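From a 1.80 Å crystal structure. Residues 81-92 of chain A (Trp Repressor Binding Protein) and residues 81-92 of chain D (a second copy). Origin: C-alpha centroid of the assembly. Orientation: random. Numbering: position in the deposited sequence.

Chain A 81-92: IYWFGMSGTLKL
Chain D (81-92) IYWFGMSGTLKL

This is a nearly symmetric contact between two copies of one protein, in which antiparallel helix starts pack side by side and each sends a lysine into a pocket of backbone carbonyls on the other copy. It buries 434 Å², both sides summed.

Each stretch begins with an extended residue, A:Ile81 or D:Ile81 (phi/psi -97/121 in chain A), and a type I' beta turn from A:Tyr82 to A:Gly85, and likewise from D:Tyr82 to D:Gly85. The turn is closed in both directions: A:Tyr82 N donates to A:Gly85 O at 3.0 Å and A:Gly85 N to A:Tyr82 O at 2.9 Å. Its inner residues have positive phi, 51/46 at A:Trp83 and 61/26 at A:Phe84, and chain D matches closely. A:Gly85 (-143/-168) and A:Met86 (-83/-180) then run extended to A:Ser87, the N-cap, as D:Ser87 is in its chain. A serine suits this place because its short side chain, chi1 p in both copies, folds back to accept a hydrogen bond from an otherwise free amide of the first helical turn: A:Leu90 N to A:Ser87 OG is 3.0 Å, and D:Leu90 N to D:Ser87 OG is 3.1 Å. Helix 88-92 follows, with A:Lys91 N donating to A:Ser87 O at 3.0 Å.

The two helix axes approach to 9.9 Å with their directions 177° apart. In this register A:Gly88 lies beside D:Leu92 and A:Leu92 beside D:Gly88, with CA atoms 5.8 Å apart for the first pair and 6.0 Å for the second, while the CA atoms of A:Gly85 and D:Gly85 are 8.6 Å apart.

A:Lys91 and D:Lys91 lose the most surface in their chains. The CB of each points toward the partner, and the side chain takes rotamers t, p, t, t, so the methylenes span the interface. The two lysines touch midway, A:Lys91 CG to D:Lys91 CG at 3.8 Å, before each amine reaches the opposite turn. There D:Lys91 NZ makes a weak hydrogen bond to A:Met86 O at 2.8 Å and lies 2.9 Å from A:Tyr82 O. In the reciprocal site A:Lys91 NZ makes a weak hydrogen bond to D:Met86 O, also 2.8 Å, the less secure of the two because the position of D:Met86 O is less certain; D:Tyr82 O is 2.9 Å from A:Lys91 NZ, but at a poor angle. Water extends each site: water 1 accepts from D:Lys91 NZ (2.8 Å) and donates to A:Trp83 O (2.9 Å), and water 2 links A:Lys91 NZ (2.7 Å) to D:Trp83 O (3.1 Å). A flexible side chain ending in three N-H donors suits such a cluster of carbonyl oxygens.

Glycine at A:Gly88 and D:Gly88 lets the leucines come close. A:Gly88 CA is 4.0 Å from D:Leu92 CD1, and A:Leu92 CD2 is 4.2 Å from D:Gly88 CA; an ideal CB on either glycine would lie tight against these same methyls. The leucines also meet, A:Leu92 CD1 to D:Leu92 CD2 at 4.1 Å. Here symmetry relaxes: A:Leu92 is m, t, whereas D:Leu92 has chi1 -91°, between wells, and chi2 p.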

# COMPACT_ATOMS: atom_id res chain seq x y z
N ILE A 81 4.79 -6.13 15.81
CA ILE A 81 5.15 -5.98 14.42
C ILE A 81 6.63 -6.33 14.28
O ILE A 81 7.46 -5.74 14.95
CB ILE A 81 4.91 -4.55 13.94
CG1 ILE A 81 3.39 -4.27 14.00
CG2 ILE A 81 5.45 -4.35 12.49
CD1 ILE A 81 3.01 -2.80 13.82
N TYR A 82 6.92 -7.33 13.47
CA TYR A 82 8.29 -7.72 13.19
C TYR A 82 8.55 -7.49 11.71
O TYR A 82 7.88 -8.08 10.87
CB TYR A 82 8.55 -9.22 13.43
CG TYR A 82 8.49 -9.66 14.88
CD1 TYR A 82 8.54 -8.73 15.92
CD2 TYR A 82 8.33 -11.00 15.19
CE1 TYR A 82 8.42 -9.14 17.26
CE2 TYR A 82 8.22 -11.43 16.51
CZ TYR A 82 8.26 -10.49 17.54
OH TYR A 82 8.11 -10.93 18.82
N TRP A 83 9.55 -6.68 11.41
CA TRP A 83 9.92 -6.43 10.03
C TRP A 83 8.73 -6.04 9.17
O TRP A 83 8.54 -6.56 8.06
CB TRP A 83 10.67 -7.66 9.46
CG TRP A 83 11.99 -7.81 10.14
CD1 TRP A 83 12.25 -8.52 11.29
CD2 TRP A 83 13.20 -7.12 9.83
NE1 TRP A 83 13.54 -8.29 11.70
CE2 TRP A 83 14.15 -7.43 10.82
CE3 TRP A 83 13.56 -6.24 8.80
CZ2 TRP A 83 15.44 -6.91 10.81
CZ3 TRP A 83 14.84 -5.72 8.79
CH2 TRP A 83 15.76 -6.05 9.79
N PHE A 84 7.94 -5.12 9.72
CA PHE A 84 6.78 -4.56 9.04
C PHE A 84 5.74 -5.59 8.71
O PHE A 84 4.95 -5.41 7.78
CB PHE A 84 7.27 -3.83 7.79
CG PHE A 84 8.37 -2.88 8.08
CD1 PHE A 84 8.10 -1.63 8.66
CD2 PHE A 84 9.70 -3.24 7.85
CE1 PHE A 84 9.12 -0.78 9.01
CE2 PHE A 84 10.74 -2.39 8.21
CZ PHE A 84 10.45 -1.16 8.79
N GLY A 85 5.73 -6.67 9.48
CA GLY A 85 4.78 -7.74 9.24
C GLY A 85 4.33 -8.30 10.57
O GLY A 85 4.61 -7.73 11.63
N MET A 86 3.65 -9.44 10.55
CA MET A 86 3.22 -10.01 11.81
C MET A 86 4.34 -10.82 12.45
O MET A 86 5.44 -10.90 11.90
CB MET A 86 2.00 -10.90 11.57
CG MET A 86 2.20 -11.91 10.49
SD MET A 86 0.68 -12.86 10.25
CE MET A 86 -0.19 -11.93 9.02
N SER A 87 4.10 -11.41 13.61
CA SER A 87 5.16 -12.22 14.22
C SER A 87 5.32 -13.50 13.39
O SER A 87 4.42 -13.89 12.64
CB SER A 87 4.78 -12.59 15.66
OG SER A 87 3.75 -13.54 15.68
N GLY A 88 6.47 -14.15 13.52
CA GLY A 88 6.69 -15.40 12.80
C GLY A 88 5.72 -16.46 13.29
O GLY A 88 5.27 -17.31 12.53
N THR A 89 5.38 -16.40 14.57
CA THR A 89 4.45 -17.37 15.14
C THR A 89 3.05 -17.24 14.54
O THR A 89 2.40 -18.24 14.21
CB THR A 89 4.36 -17.22 16.66
OG1 THR A 89 5.66 -17.43 17.24
CG2 THR A 89 3.41 -18.28 17.22
N LEU A 90 2.56 -16.00 14.39
CA LEU A 90 1.24 -15.81 13.81
C LEU A 90 1.28 -16.16 12.32
O LEU A 90 0.32 -16.70 11.78
CB LEU A 90 0.76 -14.36 14.00
CG LEU A 90 -0.65 -14.06 13.46
CD1 LEU A 90 -1.66 -15.01 14.11
CD2 LEU A 90 -1.03 -12.62 13.76
N LYS A 91 2.38 -15.83 11.66
CA LYS A 91 2.52 -16.16 10.24
C LYS A 91 2.41 -17.67 10.04
O LYS A 91 1.65 -18.12 9.19
CB LYS A 91 3.88 -15.66 9.72
CG LYS A 91 4.24 -16.15 8.29
CD LYS A 91 3.17 -15.76 7.28
CE LYS A 91 3.73 -15.89 5.85
NZ LYS A 91 2.65 -15.72 4.86
N LEU A 92 3.15 -18.45 10.84
CA LEU A 92 3.09 -19.91 10.70
C LEU A 92 1.68 -20.47 10.96
O LEU A 92 1.26 -21.44 10.33
CB LEU A 92 4.08 -20.58 11.64
CG LEU A 92 5.56 -20.36 11.31
CD1 LEU A 92 6.42 -21.19 12.24
CD2 LEU A 92 5.85 -20.72 9.86
N ILE D 81 3.65 -16.54 -2.82
CA ILE D 81 2.84 -15.65 -2.01
C ILE D 81 1.86 -16.55 -1.26
O ILE D 81 1.01 -17.19 -1.87
CB ILE D 81 2.05 -14.62 -2.87
CG1 ILE D 81 3.03 -13.74 -3.67
CG2 ILE D 81 1.18 -13.73 -1.96
CD1 ILE D 81 2.34 -12.73 -4.61
N TYR D 82 2.03 -16.63 0.05
CA TYR D 82 1.15 -17.43 0.90
C TYR D 82 0.38 -16.45 1.75
O TYR D 82 0.99 -15.65 2.49
CB TYR D 82 1.92 -18.34 1.86
CG TYR D 82 2.70 -19.47 1.23
CD1 TYR D 82 2.44 -19.90 -0.07
CD2 TYR D 82 3.69 -20.13 1.97
CE1 TYR D 82 3.17 -20.98 -0.63
CE2 TYR D 82 4.42 -21.18 1.43
CZ TYR D 82 4.15 -21.60 0.14
OH TYR D 82 4.90 -22.63 -0.38
N TRP D 83 -0.94 -16.52 1.67
CA TRP D 83 -1.78 -15.62 2.45
C TRP D 83 -1.37 -14.16 2.32
O TRP D 83 -1.28 -13.42 3.32
CB TRP D 83 -1.82 -16.06 3.93
CG TRP D 83 -2.46 -17.40 4.05
CD1 TRP D 83 -1.83 -18.62 3.96
CD2 TRP D 83 -3.86 -17.68 4.09
NE1 TRP D 83 -2.76 -19.64 3.93
CE2 TRP D 83 -4.02 -19.09 4.01
CE3 TRP D 83 -5.00 -16.87 4.18
CZ2 TRP D 83 -5.28 -19.71 4.01
CZ3 TRP D 83 -6.26 -17.49 4.18
CH2 TRP D 83 -6.38 -18.90 4.09
N PHE D 84 -1.15 -13.76 1.07
CA PHE D 84 -0.80 -12.38 0.72
C PHE D 84 0.49 -11.87 1.33
O PHE D 84 0.75 -10.65 1.40
CB PHE D 84 -2.00 -11.47 1.07
CG PHE D 84 -3.28 -11.96 0.46
CD1 PHE D 84 -3.53 -11.78 -0.90
CD2 PHE D 84 -4.16 -12.73 1.22
CE1 PHE D 84 -4.65 -12.37 -1.50
CE2 PHE D 84 -5.26 -13.32 0.63
CZ PHE D 84 -5.51 -13.14 -0.73
N GLY D 85 1.33 -12.81 1.74
CA GLY D 85 2.61 -12.45 2.32
C GLY D 85 3.68 -13.37 1.76
O GLY D 85 3.43 -14.12 0.83
N MET D 86 4.89 -13.32 2.32
CA MET D 86 5.95 -14.19 1.83
C MET D 86 5.77 -15.59 2.42
O MET D 86 4.84 -15.84 3.18
CB MET D 86 7.31 -13.61 2.21
CG MET D 86 7.56 -13.50 3.71
SD MET D 86 9.09 -12.60 4.08
CE MET D 86 8.49 -10.87 3.88
N SER D 87 6.68 -16.50 2.09
CA SER D 87 6.57 -17.85 2.62
C SER D 87 6.95 -17.92 4.10
O SER D 87 7.55 -17.01 4.64
CB SER D 87 7.48 -18.79 1.81
OG SER D 87 8.84 -18.57 2.11
N GLY D 88 6.56 -19.01 4.76
CA GLY D 88 6.93 -19.17 6.16
C GLY D 88 8.44 -19.21 6.29
O GLY D 88 9.01 -18.62 7.22
N THR D 89 9.13 -19.89 5.38
CA THR D 89 10.58 -19.96 5.48
C THR D 89 11.25 -18.60 5.30
O THR D 89 12.17 -18.27 6.04
CB THR D 89 11.19 -20.94 4.47
OG1 THR D 89 10.77 -20.61 3.14
CG2 THR D 89 10.76 -22.37 4.80
N LEU D 90 10.80 -17.80 4.34
CA LEU D 90 11.45 -16.50 4.14
C LEU D 90 11.13 -15.55 5.28
O LEU D 90 11.98 -14.73 5.67
CB LEU D 90 11.05 -15.86 2.79
CG LEU D 90 11.79 -14.56 2.44
CD1 LEU D 90 13.32 -14.79 2.44
CD2 LEU D 90 11.36 -14.06 1.06
N LYS D 91 9.92 -15.64 5.83
CA LYS D 91 9.52 -14.77 6.96
C LYS D 91 10.39 -15.06 8.20
O LYS D 91 10.88 -14.13 8.84
CB LYS D 91 8.04 -14.96 7.29
CG LYS D 91 7.56 -14.31 8.58
CD LYS D 91 7.73 -12.80 8.55
CE LYS D 91 7.07 -12.17 9.78
NZ LYS D 91 7.46 -10.73 9.90
N LEU D 92 10.62 -16.34 8.52
CA LEU D 92 11.44 -16.65 9.69
C LEU D 92 12.90 -16.28 9.44
O LEU D 92 13.63 -15.90 10.37
CB LEU D 92 11.31 -18.14 10.06
CG LEU D 92 10.20 -18.46 11.08
CD1 LEU D 92 8.84 -17.97 10.55
CD2 LEU D 92 10.18 -19.96 11.36
O HOH W 1 7.57 -9.26 7.52
O HOH W 2 1.06 -13.60 5.28